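Local coordinates for protein VMB-1 (Vibrio alginolyticus, PDB 6JV4) that probably hydrolyses beta-lactam antibiotics with the help of zinc ions, as a periplasmic subclass B1 metallo-beta-lactamase that confers antibiotic resistance, at residues L41-G46 / D132-V137; H50-P55 / V151-E156; S182-S187 / K215-L220. All blocks are in the same frame, centred on the assembly; numbering follows the deposited sequence.

Contact 1. Residues L41-G46 / D132-V137; sequences LVVING and DGVASV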
loop_
_atom_site.group_PDB
_atom_site.type_symbol
_atom_site.label_atom_id
_atom_site.label_comp_id
_atom_site.label_asym_id
_atom_site.label_seq_id
_atom_site.Cartn_x
_atom_site.Cartn_y
_atom_site.Cartn_z
ATOM N N LEU A 41 -0.689 4.456 4.599
ATOM C CA LEU A 41 -1.422 5.693 4.899
ATOM C C LEU A 41 -2.409 5.471 6.043
ATOM O O LEU A 41 -2.902 4.361 6.249
ATOM C CB LEU A 41 -2.126 6.263 3.673
ATOM C CG LEU A 41 -1.247 6.562 2.446
ATOM C CD1 LEU A 41 -2.127 7.090 1.342
ATOM C CD2 LEU A 41 -0.163 7.583 2.758
ATOM N N VAL A 42 -2.758 6.579 6.665
ATOM C CA VAL A 42 -3.971 6.684 7.511
ATOM C C VAL A 42 -4.834 7.766 6.888
ATOM O O VAL A 42 -4.302 8.869 6.637
ATOM C CB VAL A 42 -3.655 7.010 8.969
ATOM C CG1 VAL A 42 -4.925 7.233 9.733
ATOM C CG2 VAL A 42 -2.811 5.940 9.641
ATOM N N VAL A 43 -6.055 7.403 6.555
ATOM C CA VAL A 43 -7.025 8.336 5.934
ATOM C C VAL A 43 -8.112 8.603 6.961
ATOM O O VAL A 43 -8.738 7.642 7.486
ATOM C CB VAL A 43 -7.555 7.821 4.593
ATOM C CG1 VAL A 43 -8.544 8.806 3.963
ATOM C CG2 VAL A 43 -6.412 7.551 3.644
ATOM N N ILE A 44 -8.360 9.894 7.179
ATOM C CA ILE A 44 -9.341 10.362 8.202
ATOM C C ILE A 44 -10.555 10.891 7.446
ATOM O O ILE A 44 -10.369 11.731 6.534
ATOM C CB ILE A 44 -8.725 11.432 9.108
ATOM C CG1 ILE A 44 -7.506 10.901 9.858
ATOM C CG2 ILE A 44 -9.770 12.008 10.080
ATOM C CD1 ILE A 44 -6.658 11.977 10.433
ATOM N N ASN A 45 -11.731 10.408 7.847
ATOM C CA ASN A 45 -13.057 10.758 7.298
ATOM C C ASN A 45 -13.981 11.063 8.491
ATOM O O ASN A 45 -14.518 10.125 9.094
ATOM C CB ASN A 45 -13.594 9.644 6.395
ATOM C CG ASN A 45 -14.890 9.993 5.705
ATOM O OD1 ASN A 45 -15.035 11.121 5.280
ATOM N ND2 ASN A 45 -15.813 9.054 5.565
ATOM N N GLY A 46 -14.108 12.353 8.818
ATOM C CA GLY A 46 -14.823 12.841 10.014
ATOM C C GLY A 46 -14.140 12.318 11.247
ATOM O O GLY A 46 -12.967 12.711 11.458
ATOM N N ASP A 132 -16.300 5.885 0.889
ATOM C CA ASP A 132 -17.218 6.559 -0.072
ATOM C C ASP A 132 -16.785 8.012 -0.300
ATOM O O ASP A 132 -16.767 8.781 0.659
ATOM C CB ASP A 132 -18.669 6.457 0.412
ATOM C CG ASP A 132 -19.243 5.053 0.261
ATOM O OD1 ASP A 132 -18.710 4.261 -0.576
ATOM O OD2 ASP A 132 -20.233 4.746 0.962
ATOM N N GLY A 133 -16.420 8.341 -1.542
ATOM C CA GLY A 133 -16.030 9.694 -1.987
ATOM C C GLY A 133 -14.605 10.071 -1.598
ATOM O O GLY A 133 -14.223 11.254 -1.810
ATOM N N VAL A 134 -13.863 9.164 -0.957
ATOM C CA VAL A 134 -12.575 9.530 -0.292
ATOM C C VAL A 134 -11.442 8.626 -0.791
ATOM O O VAL A 134 -10.326 9.111 -0.874
ATOM C CB VAL A 134 -12.709 9.445 1.235
ATOM C CG1 VAL A 134 -11.412 9.731 1.978
ATOM C CG2 VAL A 134 -13.789 10.422 1.682
ATOM N N ALA A 135 -11.697 7.333 -0.935
ATOM C CA ALA A 135 -10.629 6.373 -1.289
ATOM C C ALA A 135 -11.173 5.301 -2.218
ATOM O O ALA A 135 -12.104 4.583 -1.820
ATOM C CB ALA A 135 -9.977 5.783 -0.078
ATOM N N SER A 136 -10.517 5.145 -3.378
ATOM C CA SER A 136 -10.916 4.218 -4.452
ATOM C C SER A 136 -9.802 3.209 -4.701
ATOM O O SER A 136 -8.688 3.647 -4.986
ATOM C CB SER A 136 -11.202 4.975 -5.736
ATOM O OG SER A 136 -12.160 5.994 -5.453
ATOM N N VAL A 137 -10.128 1.940 -4.618
ATOM C CA VAL A 137 -9.190 0.838 -4.987
ATOM C C VAL A 137 -9.244 0.595 -6.477
ATOM O O VAL A 137 -10.348 0.597 -7.099
ATOM C CB VAL A 137 -9.559 -0.435 -4.219
ATOM C CG1 VAL A 137 -8.854 -1.658 -4.788
ATOM C CG2 VAL A 137 -9.256 -0.265 -2.748
#

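Contact 2. Residues H50-P55 / V151-E156; sequences HMIDTP and VWLPNE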
loop_
_atom_site.group_PDB
_atom_site.type_symbol
_atom_site.label_atom_id
_atom_site.label_comp_id
_atom_site.label_asym_id
_atom_site.label_seq_id
_atom_site.Cartn_x
_atom_site.Cartn_y
_atom_site.Cartn_z
ATOM N N HIS A 50 -8.899 5.145 8.767
ATOM C CA HIS A 50 -8.751 3.949 7.930
ATOM C C HIS A 50 -7.283 3.760 7.614
ATOM O O HIS A 50 -6.601 4.767 7.381
ATOM C CB HIS A 50 -9.562 4.124 6.664
ATOM C CG HIS A 50 -11.002 4.418 6.905
ATOM N ND1 HIS A 50 -11.943 3.418 6.914
ATOM C CD2 HIS A 50 -11.666 5.581 7.087
ATOM C CE1 HIS A 50 -13.145 3.967 7.091
ATOM N NE2 HIS A 50 -12.998 5.275 7.187
ATOM N N MET A 51 -6.806 2.533 7.657
ATOM C CA MET A 51 -5.405 2.229 7.268
ATOM C C MET A 51 -5.350 1.759 5.825
ATOM O O MET A 51 -6.203 0.930 5.408
ATOM C CB MET A 51 -4.791 1.138 8.150
ATOM C CG MET A 51 -4.622 1.538 9.531
ATOM S SD MET A 51 -3.738 0.152 10.369
ATOM C CE MET A 51 -4.199 0.587 12.039
ATOM N N ILE A 52 -4.312 2.180 5.113
ATOM C CA ILE A 52 -3.895 1.615 3.821
ATOM C C ILE A 52 -2.534 0.963 4.085
ATOM O O ILE A 52 -1.592 1.715 4.328
ATOM C CB ILE A 52 -3.869 2.689 2.718
ATOM C CG1 ILE A 52 -5.268 3.303 2.518
ATOM C CG2 ILE A 52 -3.314 2.085 1.442
ATOM C CD1 ILE A 52 -5.244 4.458 1.566
ATOM N N ASP A 53 -2.529 -0.365 4.140
ATOM C CA ASP A 53 -1.409 -1.216 4.602
ATOM C C ASP A 53 -1.275 -1.074 6.130
ATOM O O ASP A 53 -1.583 -0.025 6.704
ATOM C CB ASP A 53 -0.111 -0.978 3.843
ATOM C CG ASP A 53 -0.105 -1.475 2.397
ATOM O OD1 ASP A 53 -1.155 -2.059 1.923
ATOM O OD2 ASP A 53 1.011 -1.417 1.791
ATOM N N THR A 54 -0.797 -2.144 6.744
ATOM C CA THR A 54 -0.348 -2.113 8.148
ATOM C C THR A 54 1.132 -1.746 8.180
ATOM O O THR A 54 1.910 -2.086 7.266
ATOM C CB THR A 54 -0.682 -3.439 8.848
ATOM O OG1 THR A 54 -0.076 -4.540 8.160
ATOM C CG2 THR A 54 -2.164 -3.698 8.960
ATOM N N PRO A 55 1.568 -1.092 9.271
ATOM C CA PRO A 55 2.984 -0.978 9.571
ATOM C C PRO A 55 3.658 -2.361 9.585
ATOM O O PRO A 55 2.999 -3.376 9.801
ATOM C CB PRO A 55 2.990 -0.363 10.975
ATOM C CG PRO A 55 1.746 0.475 10.959
ATOM C CD PRO A 55 0.723 -0.422 10.294
ATOM N N VAL A 151 -4.396 2.635 -4.511
ATOM C CA VAL A 151 -5.523 3.317 -3.843
ATOM C C VAL A 151 -5.412 4.791 -4.170
ATOM O O VAL A 151 -4.357 5.377 -3.927
ATOM C CB VAL A 151 -5.554 3.059 -2.339
ATOM C CG1 VAL A 151 -6.822 3.672 -1.742
ATOM C CG2 VAL A 151 -5.450 1.568 -2.038
ATOM N N TRP A 152 -6.484 5.346 -4.719
ATOM C CA TRP A 152 -6.581 6.760 -5.124
ATOM C C TRP A 152 -7.386 7.570 -4.136
ATOM O O TRP A 152 -8.433 7.105 -3.750
ATOM C CB TRP A 152 -7.250 6.817 -6.494
ATOM C CG TRP A 152 -7.518 8.181 -7.062
ATOM C CD1 TRP A 152 -8.748 8.610 -7.469
ATOM C CD2 TRP A 152 -6.590 9.220 -7.435
ATOM N NE1 TRP A 152 -8.658 9.854 -8.044
ATOM C CE2 TRP A 152 -7.347 10.263 -8.018
ATOM C CE3 TRP A 152 -5.201 9.394 -7.344
ATOM C CZ2 TRP A 152 -6.749 11.398 -8.568
ATOM C CZ3 TRP A 152 -4.619 10.539 -7.829
ATOM C CH2 TRP A 152 -5.381 11.541 -8.451
ATOM N N LEU A 153 -6.866 8.726 -3.732
ATOM C CA LEU A 153 -7.553 9.643 -2.799
ATOM C C LEU A 153 -7.920 10.864 -3.638
ATOM O O LEU A 153 -7.083 11.725 -3.863
ATOM C CB LEU A 153 -6.613 9.995 -1.650
ATOM C CG LEU A 153 -6.017 8.820 -0.886
ATOM C CD1 LEU A 153 -5.181 9.303 0.311
ATOM C CD2 LEU A 153 -7.056 7.838 -0.457
ATOM N N PRO A 154 -9.141 10.891 -4.218
ATOM C CA PRO A 154 -9.487 11.893 -5.210
ATOM C C PRO A 154 -9.466 13.316 -4.641
ATOM O O PRO A 154 -9.185 14.251 -5.415
ATOM C CB PRO A 154 -10.905 11.445 -5.657
ATOM C CG PRO A 154 -11.448 10.627 -4.519
ATOM C CD PRO A 154 -10.197 9.871 -4.085
ATOM N N ASN A 155 -9.792 13.506 -3.361
ATOM C CA ASN A 155 -9.849 14.888 -2.803
ATOM C C ASN A 155 -8.459 15.518 -2.800
ATOM O O ASN A 155 -8.370 16.740 -3.056
ATOM C CB ASN A 155 -10.524 14.922 -1.435
ATOM C CG ASN A 155 -11.934 14.396 -1.535
ATOM O OD1 ASN A 155 -12.677 14.844 -2.400
ATOM N ND2 ASN A 155 -12.312 13.446 -0.709
ATOM N N GLU A 156 -7.402 14.761 -2.489
ATOM C CA GLU A 156 -6.023 15.287 -2.356
ATOM C C GLU A 156 -5.139 14.977 -3.578
ATOM O O GLU A 156 -3.975 15.455 -3.607
ATOM C CB GLU A 156 -5.383 14.607 -1.151
ATOM C CG GLU A 156 -6.094 14.878 0.149
ATOM C CD GLU A 156 -7.327 14.086 0.526
ATOM O OE1 GLU A 156 -7.691 13.122 -0.186
ATOM O OE2 GLU A 156 -7.968 14.491 1.520
#

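Contact 3. Residues S182-S187 / K215-L220; sequences SEWPNS and KHTQAL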
loop_
_atom_site.group_PDB
_atom_site.type_symbol
_atom_site.label_atom_id
_atom_site.label_comp_id
_atom_site.label_asym_id
_atom_site.label_seq_id
_atom_site.Cartn_x
_atom_site.Cartn_y
_atom_site.Cartn_z
ATOM N N SER A 182 6.909 -9.179 -17.130
ATOM C CA SER A 182 6.334 -8.974 -18.482
ATOM C C SER A 182 5.082 -8.125 -18.422
ATOM O O SER A 182 4.908 -7.316 -19.311
ATOM C CB SER A 182 6.019 -10.296 -19.172
ATOM O OG SER A 182 7.276 -10.872 -19.473
ATOM N N GLU A 183 4.235 -8.317 -17.416
ATOM C CA GLU A 183 2.926 -7.629 -17.340
ATOM C C GLU A 183 3.120 -6.241 -16.730
ATOM O O GLU A 183 2.304 -5.341 -17.048
ATOM C CB GLU A 183 1.897 -8.443 -16.551
ATOM C CG GLU A 183 0.474 -7.966 -16.734
ATOM C CD GLU A 183 -0.104 -8.080 -18.152
ATOM O OE1 GLU A 183 0.523 -8.764 -19.014
ATOM O OE2 GLU A 183 -1.073 -7.348 -18.436
ATOM N N TRP A 184 4.124 -6.045 -15.880
ATOM C CA TRP A 184 4.203 -4.826 -15.047
ATOM C C TRP A 184 4.090 -3.542 -15.879
ATOM O O TRP A 184 3.393 -2.613 -15.506
ATOM C CB TRP A 184 5.477 -4.851 -14.224
ATOM C CG TRP A 184 5.497 -4.042 -12.959
ATOM C CD1 TRP A 184 4.797 -2.894 -12.637
ATOM C CD2 TRP A 184 6.362 -4.292 -11.852
ATOM N NE1 TRP A 184 5.175 -2.425 -11.414
ATOM C CE2 TRP A 184 6.128 -3.269 -10.902
ATOM C CE3 TRP A 184 7.299 -5.300 -11.560
ATOM C CZ2 TRP A 184 6.810 -3.192 -9.699
ATOM C CZ3 TRP A 184 7.890 -5.270 -10.326
ATOM C CH2 TRP A 184 7.683 -4.230 -9.434
ATOM N N PRO A 185 4.787 -3.389 -17.019
ATOM C CA PRO A 185 4.671 -2.127 -17.757
ATOM C C PRO A 185 3.268 -1.864 -18.300
ATOM O O PRO A 185 2.855 -0.710 -18.356
ATOM C CB PRO A 185 5.679 -2.303 -18.884
ATOM C CG PRO A 185 6.608 -3.406 -18.437
ATOM C CD PRO A 185 5.775 -4.321 -17.579
ATOM N N ASN A 186 2.554 -2.900 -18.730
ATOM C CA ASN A 186 1.166 -2.756 -19.222
ATOM C C ASN A 186 0.264 -2.363 -18.038
ATOM O O ASN A 186 -0.556 -1.450 -18.142
ATOM C CB ASN A 186 0.641 -4.038 -19.873
ATOM C CG ASN A 186 -0.705 -3.831 -20.536
ATOM O OD1 ASN A 186 -0.873 -2.921 -21.353
ATOM N ND2 ASN A 186 -1.687 -4.641 -20.179
ATOM N N SER A 187 0.394 -3.046 -16.921
ATOM C CA SER A 187 -0.388 -2.677 -15.714
ATOM C C SER A 187 -0.102 -1.228 -15.343
ATOM O O SER A 187 -1.014 -0.499 -14.981
ATOM C CB SER A 187 -0.011 -3.606 -14.596
ATOM O OG SER A 187 -0.318 -4.948 -14.985
ATOM N N LYS A 215 6.275 6.446 -14.315
ATOM C CA LYS A 215 7.056 6.332 -15.577
ATOM C C LYS A 215 8.394 5.651 -15.280
ATOM O O LYS A 215 8.840 4.832 -16.108
ATOM C CB LYS A 215 7.270 7.717 -16.198
ATOM C CG LYS A 215 6.046 8.324 -16.873
ATOM C CD LYS A 215 4.882 8.531 -15.928
ATOM C CE LYS A 215 3.668 9.131 -16.606
ATOM N NZ LYS A 215 3.875 10.560 -16.938
ATOM N N HIS A 216 9.000 5.986 -14.139
ATOM C CA HIS A 216 10.297 5.391 -13.744
ATOM C C HIS A 216 10.115 3.885 -13.566
ATOM O O HIS A 216 10.938 3.116 -14.042
ATOM C CB HIS A 216 10.830 6.086 -12.485
ATOM C CG HIS A 216 12.144 5.533 -12.058
ATOM N ND1 HIS A 216 13.277 5.528 -12.906
ATOM C CD2 HIS A 216 12.478 4.807 -10.973
ATOM C CE1 HIS A 216 14.284 4.937 -12.257
ATOM N NE2 HIS A 216 13.796 4.470 -11.086
ATOM N N THR A 217 9.112 3.493 -12.794
ATOM C CA THR A 217 8.831 2.072 -12.515
ATOM C C THR A 217 8.553 1.318 -13.822
ATOM O O THR A 217 9.087 0.194 -14.016
ATOM C CB THR A 217 7.659 1.913 -11.542
ATOM O OG1 THR A 217 8.094 2.542 -10.338
ATOM C CG2 THR A 217 7.332 0.456 -11.311
ATOM N N GLN A 218 7.804 1.903 -14.750
ATOM C CA GLN A 218 7.511 1.263 -16.050
ATOM C C GLN A 218 8.840 1.004 -16.773
ATOM O O GLN A 218 9.054 -0.100 -17.261
ATOM C CB GLN A 218 6.572 2.166 -16.850
ATOM C CG GLN A 218 6.144 1.566 -18.171
ATOM C CD GLN A 218 5.169 2.493 -18.848
ATOM O OE1 GLN A 218 5.529 3.648 -19.152
ATOM N NE2 GLN A 218 3.948 2.023 -19.011
ATOM N N ALA A 219 9.747 1.989 -16.749
ATOM C CA ALA A 219 11.061 1.866 -17.431
ATOM C C ALA A 219 11.920 0.816 -16.733
ATOM O O ALA A 219 12.612 -0.004 -17.433
ATOM C CB ALA A 219 11.767 3.197 -17.533
ATOM N N LEU A 220 11.887 0.749 -15.402
ATOM C CA LEU A 220 12.646 -0.299 -14.666
ATOM C C LEU A 220 12.135 -1.675 -15.086
ATOM O O LEU A 220 12.999 -2.605 -15.246
ATOM C CB LEU A 220 12.481 -0.162 -13.159
ATOM C CG LEU A 220 13.206 1.016 -12.510
ATOM C CD1 LEU A 220 12.895 1.068 -11.044
ATOM C CD2 LEU A 220 14.678 0.937 -12.712
#

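Contact 1. Residues L41-G46 / D132-V137
Val43 and Val134 meet methyl to methyl, CG1 of Val43 standing 3.6 Å from CG1 of Val134. Val134 is the centre of a small interface between the two sheets of the metallo-beta-lactamase sandwich, touching both Val43 and Asn45. The two valine side chains run antiparallel, one alongside the other. In both it is the branch trans to the main-chain nitrogen that does the touching (chi1 -179° in Val43, 177° in Val134). The second methyl of Val134, CG2, turns to the end of strand 36-45, where it lies 3.9 Å from OD1 of Asn45. That is a van der Waals contact of an amide oxygen with a methyl group. Asn45 comes to it at a slant, with CG on the far side of CB from the backbone nitrogen (chi1 -175°).

A classic beta bulge marks the start of strand 135-138, Val134 and Ala135 sharing Ile131 as their partner on the neighbouring backbone. Around the valine pair, Ile131 touches both Val43 and Asn45, while Leu153 lies against Val43 and Ala135, continuing the apolar layer inward. At the outer end, Gly133 is held by Glu129 through its N and by Asn155 through its O.

The example illustrates how a sandwich closes at its margin. Between these two segments the contact is van der Waals only, methyl on methyl and methyl on amide oxygen, and so weakly directional; hydrogen bonding lies within each sheet and around the bulge.

Contact 2. Residues H50-P55 / V151-E156
Ile52 and Val151 face each other across the interior of the alpha-beta/beta-alpha sandwich that defines the metallo-beta-lactamase fold, one from strand 48-52 of the seven-stranded sheet, the other from strand 150-153 of the five-stranded sheet. Their CA atoms are 8.0 Å apart, a distance bridged by side chains rather than by main chain.

Polar interactions belong to the flanks. Backbone bonding ties Ile52 to Leu41 within its own sheet. Just beyond the strand, OD1 of Asp53 is hydrogen-bonded to OG1 of Thr81, and its backbone O to NE2 of His24, so the chain leaving the core is held as it heads to the side of the molecule where the metals bind. The Ile52 side chain itself is about 10 Å from that of the zinc ligand His82 and about 13 Å from a bound zinc, so this packing lies near the metal site without being part of it.

The interactions that join the segments are all apolar. Phe160 of strand 158-162 and Val79 of strand 74-79 add further cover to Ile52, in keeping with the buried setting of all three touching residues. Ile52 presents two groups to Val151: its terminal CD1 approaches CG1 of Val151 at 3.7 Å, and its CG2 lies 4.1 Å from CG2 of Val151. The long branch of Ile52 reaches that far because CG1 is trans to the carbonyl carbon (chi1 -61°) and the chain then runs extended to CD1 (chi2 173°). The two side chains pass at an angle. The same CD1 of Ile52 also reaches CD2 of Leu153, the next inward-facing residue of the strand, at a looser 4.3 Å.

Contact 3. Residues S182-S187 / K215-L220
Trp184 and Thr217 form the close-packed side of a contact between helix 184-194 and helix 212-226. The methyl CG2 of Thr217 nestles beside the five-membered part of the indole, 3.6 Å from NE1 of Trp184, with CE2 of the same ring at 3.9 Å. Two torsions bring this about: CG2 of Thr217 lies trans to the backbone nitrogen, and the Trp184 indole swings out on the far side of its own nitrogen (chi1 -156°). Neither polar atom of the pair is spent on the other. NE1 of Trp184 binds the carbonyl oxygen of Phe164, whose ring also stacks on the indole, and OG1 of Thr217 is engaged with N of Lys166 and O of Leu213.

The outer side is more open and more polar. Although the backbones are closest here, with CA of Pro185 4.7 Å from CA of Gln218, the two side chains are partly exposed and meet more loosely, the extended Gln218 chain laying its CG 4.0 Å from CB of Pro185. Its amide then reaches O of Pro185: NE2 to O is 3.0 Å, nearly straight at 166°, with the oxygen in the amide plane and the donor tilted 25° from the carbonyl plane. The same NE2 also bonds OE1 of Gln189, one helical turn on.

Trp184, whose side chain lies about 4 Å from that of the zinc ligand His144, is a second-shell residue of the metal site, and Thr217 backs it. The chemistry implies a division of labour: on the buried side the Thr217 methyl packs on an indole already held by its bond to, and stack on, Phe164, and a glutamine amide joins the two helices toward solvent.

Contacts 1 and 2 are adjoining pieces of one interface, their centres 6 Å apart. Both pair the seven-stranded sheet with the five-stranded sheet, through neighbouring strands 36-45 and 48-52 on one side and 135-138 and 150-153 on the other. Their segments alternate along the chain, and probable backbone bonds, Val43 N to His50 O and Trp152 N to Ser136 O, join them within each sheet. Contact 3 follows later in the sequence and joins two helices, with its centre 27 Å from contact 1 and 22 Å from contact 2 and no touch to either. The strands thus hold the sandwich core together, while the helix pair packs close to the zinc site.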